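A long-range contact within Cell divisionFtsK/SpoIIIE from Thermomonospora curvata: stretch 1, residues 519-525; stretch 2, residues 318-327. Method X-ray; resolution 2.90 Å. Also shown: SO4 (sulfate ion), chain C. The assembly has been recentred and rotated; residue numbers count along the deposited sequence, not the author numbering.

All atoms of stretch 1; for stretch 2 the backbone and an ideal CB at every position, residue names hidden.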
# COMPACT_ATOMS: atom_id res chain seq x y z
N LYS A 519 -44.58 -21.79 -34.44
CA LYS A 519 -44.76 -22.00 -33.02
C LYS A 519 -43.55 -22.73 -32.45
O LYS A 519 -43.27 -23.87 -32.82
CB LYS A 519 -46.04 -22.78 -32.74
CG LYS A 519 -46.51 -22.58 -31.33
CD LYS A 519 -47.89 -23.13 -31.08
CE LYS A 519 -48.29 -22.76 -29.68
NZ LYS A 519 -47.12 -22.84 -28.78
N ALA A 520 -42.84 -22.07 -31.55
CA ALA A 520 -41.58 -22.58 -31.03
C ALA A 520 -41.74 -23.88 -30.25
O ALA A 520 -42.76 -24.11 -29.60
CB ALA A 520 -40.92 -21.53 -30.15
N ALA A 521 -40.73 -24.73 -30.34
CA ALA A 521 -40.68 -25.95 -29.55
C ALA A 521 -40.22 -25.64 -28.14
O ALA A 521 -39.74 -24.54 -27.87
CB ALA A 521 -39.76 -26.97 -30.20
N TYR A 522 -40.38 -26.59 -27.23
CA TYR A 522 -39.96 -26.38 -25.85
C TYR A 522 -38.91 -27.39 -25.43
O TYR A 522 -38.76 -28.45 -26.03
CB TYR A 522 -41.17 -26.45 -24.90
CG TYR A 522 -41.87 -27.79 -24.87
CD1 TYR A 522 -41.49 -28.77 -23.96
CD2 TYR A 522 -42.92 -28.08 -25.73
CE1 TYR A 522 -42.13 -30.00 -23.92
CE2 TYR A 522 -43.56 -29.30 -25.70
CZ TYR A 522 -43.16 -30.25 -24.79
OH TYR A 522 -43.80 -31.47 -24.75
N VAL A 523 -38.16 -27.05 -24.38
CA VAL A 523 -37.11 -27.92 -23.85
C VAL A 523 -37.21 -28.02 -22.34
O VAL A 523 -36.47 -28.78 -21.71
CB VAL A 523 -35.71 -27.41 -24.24
CG1 VAL A 523 -35.48 -27.55 -25.73
CG2 VAL A 523 -35.53 -25.97 -23.80
N SER A 524 -38.13 -27.26 -21.75
CA SER A 524 -38.28 -27.21 -20.30
C SER A 524 -39.39 -28.12 -19.81
O SER A 524 -39.97 -27.90 -18.75
CB SER A 524 -38.54 -25.77 -19.85
OG SER A 524 -37.50 -24.91 -20.26
N GLY A 525 -39.69 -29.16 -20.60
CA GLY A 525 -40.72 -30.11 -20.22
C GLY A 525 -40.19 -31.53 -20.20
O GLY A 525 -39.02 -31.76 -20.49
N UNK A 318 -37.85 -15.99 -23.42
CA UNK A 318 -36.85 -16.70 -22.64
C UNK A 318 -36.73 -18.15 -23.09
O UNK A 318 -35.63 -18.67 -23.24
CB UNK A 318 -37.19 -16.64 -21.15
N UNK A 319 -37.87 -18.79 -23.32
CA UNK A 319 -37.89 -20.20 -23.71
C UNK A 319 -37.38 -20.41 -25.13
O UNK A 319 -36.78 -21.44 -25.43
CB UNK A 319 -39.31 -20.76 -23.58
N UNK A 320 -37.60 -19.42 -25.99
CA UNK A 320 -37.13 -19.50 -27.37
C UNK A 320 -35.61 -19.47 -27.42
O UNK A 320 -34.99 -20.24 -28.16
CB UNK A 320 -37.71 -18.36 -28.20
N UNK A 321 -35.01 -18.59 -26.63
CA UNK A 321 -33.56 -18.44 -26.59
C UNK A 321 -32.89 -19.71 -26.07
O UNK A 321 -31.80 -20.07 -26.51
CB UNK A 321 -33.17 -17.24 -25.72
N UNK A 322 -33.53 -20.37 -25.12
CA UNK A 322 -33.03 -21.63 -24.58
C UNK A 322 -33.06 -22.71 -25.65
O UNK A 322 -32.11 -23.47 -25.81
CB UNK A 322 -33.85 -22.06 -23.36
N UNK A 323 -34.17 -22.75 -26.39
CA UNK A 323 -34.36 -23.76 -27.42
C UNK A 323 -33.35 -23.60 -28.55
O UNK A 323 -32.81 -24.58 -29.05
CB UNK A 323 -35.78 -23.69 -27.97
N UNK A 324 -33.11 -22.36 -28.96
CA UNK A 324 -32.17 -22.08 -30.04
C UNK A 324 -30.75 -22.49 -29.68
O UNK A 324 -30.07 -23.14 -30.47
CB UNK A 324 -32.20 -20.59 -30.40
N UNK A 325 -30.32 -22.11 -28.48
CA UNK A 325 -28.97 -22.42 -28.02
C UNK A 325 -28.78 -23.93 -27.85
O UNK A 325 -27.80 -24.49 -28.33
CB UNK A 325 -28.68 -21.70 -26.70
N UNK A 326 -29.72 -24.57 -27.16
CA UNK A 326 -29.63 -26.00 -26.89
C UNK A 326 -29.63 -26.82 -28.18
O UNK A 326 -28.94 -27.83 -28.27
CB UNK A 326 -30.79 -26.44 -25.99
N UNK A 327 -30.40 -26.37 -29.16
CA UNK A 327 -30.46 -27.05 -30.45
C UNK A 327 -29.11 -26.97 -31.16
O UNK A 327 -28.62 -27.98 -31.67
CB UNK A 327 -31.56 -26.44 -31.33
S SO4 C . -41.04 -14.39 -21.75
O1 SO4 C . -42.09 -14.37 -20.74
O2 SO4 C . -40.11 -13.30 -21.51
O3 SO4 C . -40.34 -15.66 -21.68
O4 SO4 C . -41.64 -14.24 -23.07

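Stretch 2 runs as a regular helix, so each position must first tolerate helical backbone angles; what stretch 1 presents then narrows the choice. At 318 no atom of stretch 1 lies near the ideal CB, and many residues would serve. The residue is Ser318, and Ser318 N donates to O3 of the sulfate ion at 3.1 Å, a bond open to any residue but proline.

Position 319 is the instructive one. Its CA-to-CB bond points toward stretch 1, yet nothing of stretch 1 lies within 5.5 Å of the ideal CB, so a short side chain would not reach it. Beyond that gap lie donors: the amides of Val523 and Ser524 and the Ser524 hydroxyl. A long acceptor is called for, Glu or perhaps Gln. Glu319 is found, with chi1 t and chi2 p. Its OE2 accepts from Val523 N at 3.1 Å, nearly straight at 171°, and weakly from Ser524 N at 3.3 Å; its OE1 takes the hydrogen bond from Ser524 OG at 2.9 Å. One carboxylate thus receives three donors from 523-524, one of them weakly.

At 320 the bond points sideways, with the ideal CB 4.9 Å from Ala520 CB. A methyl offers only apolar surface, which suits Leu, Ile or Met. Leu320 bends its end nearer, placing CD1 3.9 Å from Ala520 CB. Position 321 is out of reach and unconstrained by stretch 1; it is Leu321.

Position 322 points toward stretch 1, its ideal CB 4.3 Å from Val523 CG2. An aliphatic stem fits beside that methyl, and a polar end could extend toward Ser524; Lys, Gln or Arg are all plausible. Arg322 brings NE to 3.8 Å from Ser524 OG, a contact without a hydrogen bond, while NH1 is bonded elsewhere in the structure.

At 323 the CA-to-CB bond points toward stretch 1 and meets it at short range: the ideal CB sits 4.0 Å from Ala521 O and 4.5 Å from Val523 CG1. Small residues such as Ala, Ser, Thr or Val come to mind. Thr323 lies with OG1 3.2 Å from Ala521 O, but its hydroxyl donates instead to the helix, from OG1 to Glu319 O at 2.8 Å.

Positions 324 and 325 are out of reach and leave the choice open; they hold Leu324 and Val325.

Position 326 returns toward stretch 1, with its ideal CB 4.8 Å from Val523 CG1. Leu, Ile or Met could cover this methyl; Leu326 does, its CD2 3.8 Å from Val523 CG1. At 327 the bond points sideways and nothing is touched, so stretch 1 sets no preference: Ala327 ends the stretch.

Stretch 2 (318-327) SELLRTLVLA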
# COMPACT_ATOMS: atom_id res chain seq x y z
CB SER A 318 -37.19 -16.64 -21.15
OG SER A 318 -36.20 -17.29 -20.38
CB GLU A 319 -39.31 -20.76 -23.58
CG GLU A 319 -39.42 -22.25 -23.86
CD GLU A 319 -38.70 -23.10 -22.83
OE1 GLU A 319 -38.45 -22.60 -21.71
OE2 GLU A 319 -38.38 -24.26 -23.14
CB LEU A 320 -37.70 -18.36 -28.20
CG LEU A 320 -37.19 -18.29 -29.64
CD1 LEU A 320 -37.50 -19.58 -30.37
CD2 LEU A 320 -37.78 -17.10 -30.38
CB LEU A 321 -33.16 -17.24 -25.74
CG LEU A 321 -33.62 -15.88 -26.27
CD1 LEU A 321 -33.25 -14.77 -25.30
CD2 LEU A 321 -33.02 -15.62 -27.64
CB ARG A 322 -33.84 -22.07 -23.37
CG ARG A 322 -33.78 -21.11 -22.20
CD ARG A 322 -34.71 -21.55 -21.08
NE ARG A 322 -34.36 -22.87 -20.57
CZ ARG A 322 -33.52 -23.09 -19.56
NH1 ARG A 322 -32.93 -22.07 -18.95
NH2 ARG A 322 -33.27 -24.32 -19.16
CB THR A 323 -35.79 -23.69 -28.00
OG1 THR A 323 -36.74 -23.75 -26.93
CG2 THR A 323 -36.03 -24.85 -28.95
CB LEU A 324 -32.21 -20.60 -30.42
CG LEU A 324 -31.23 -20.18 -31.51
CD1 LEU A 324 -31.46 -21.00 -32.77
CD2 LEU A 324 -31.33 -18.70 -31.81
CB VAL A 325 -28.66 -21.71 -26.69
CG1 VAL A 325 -27.37 -22.24 -26.09
CG2 VAL A 325 -28.59 -20.21 -26.90
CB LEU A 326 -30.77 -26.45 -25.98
CG LEU A 326 -30.73 -27.90 -25.52
CD1 LEU A 326 -29.44 -28.17 -24.76
CD2 LEU A 326 -31.94 -28.24 -24.67
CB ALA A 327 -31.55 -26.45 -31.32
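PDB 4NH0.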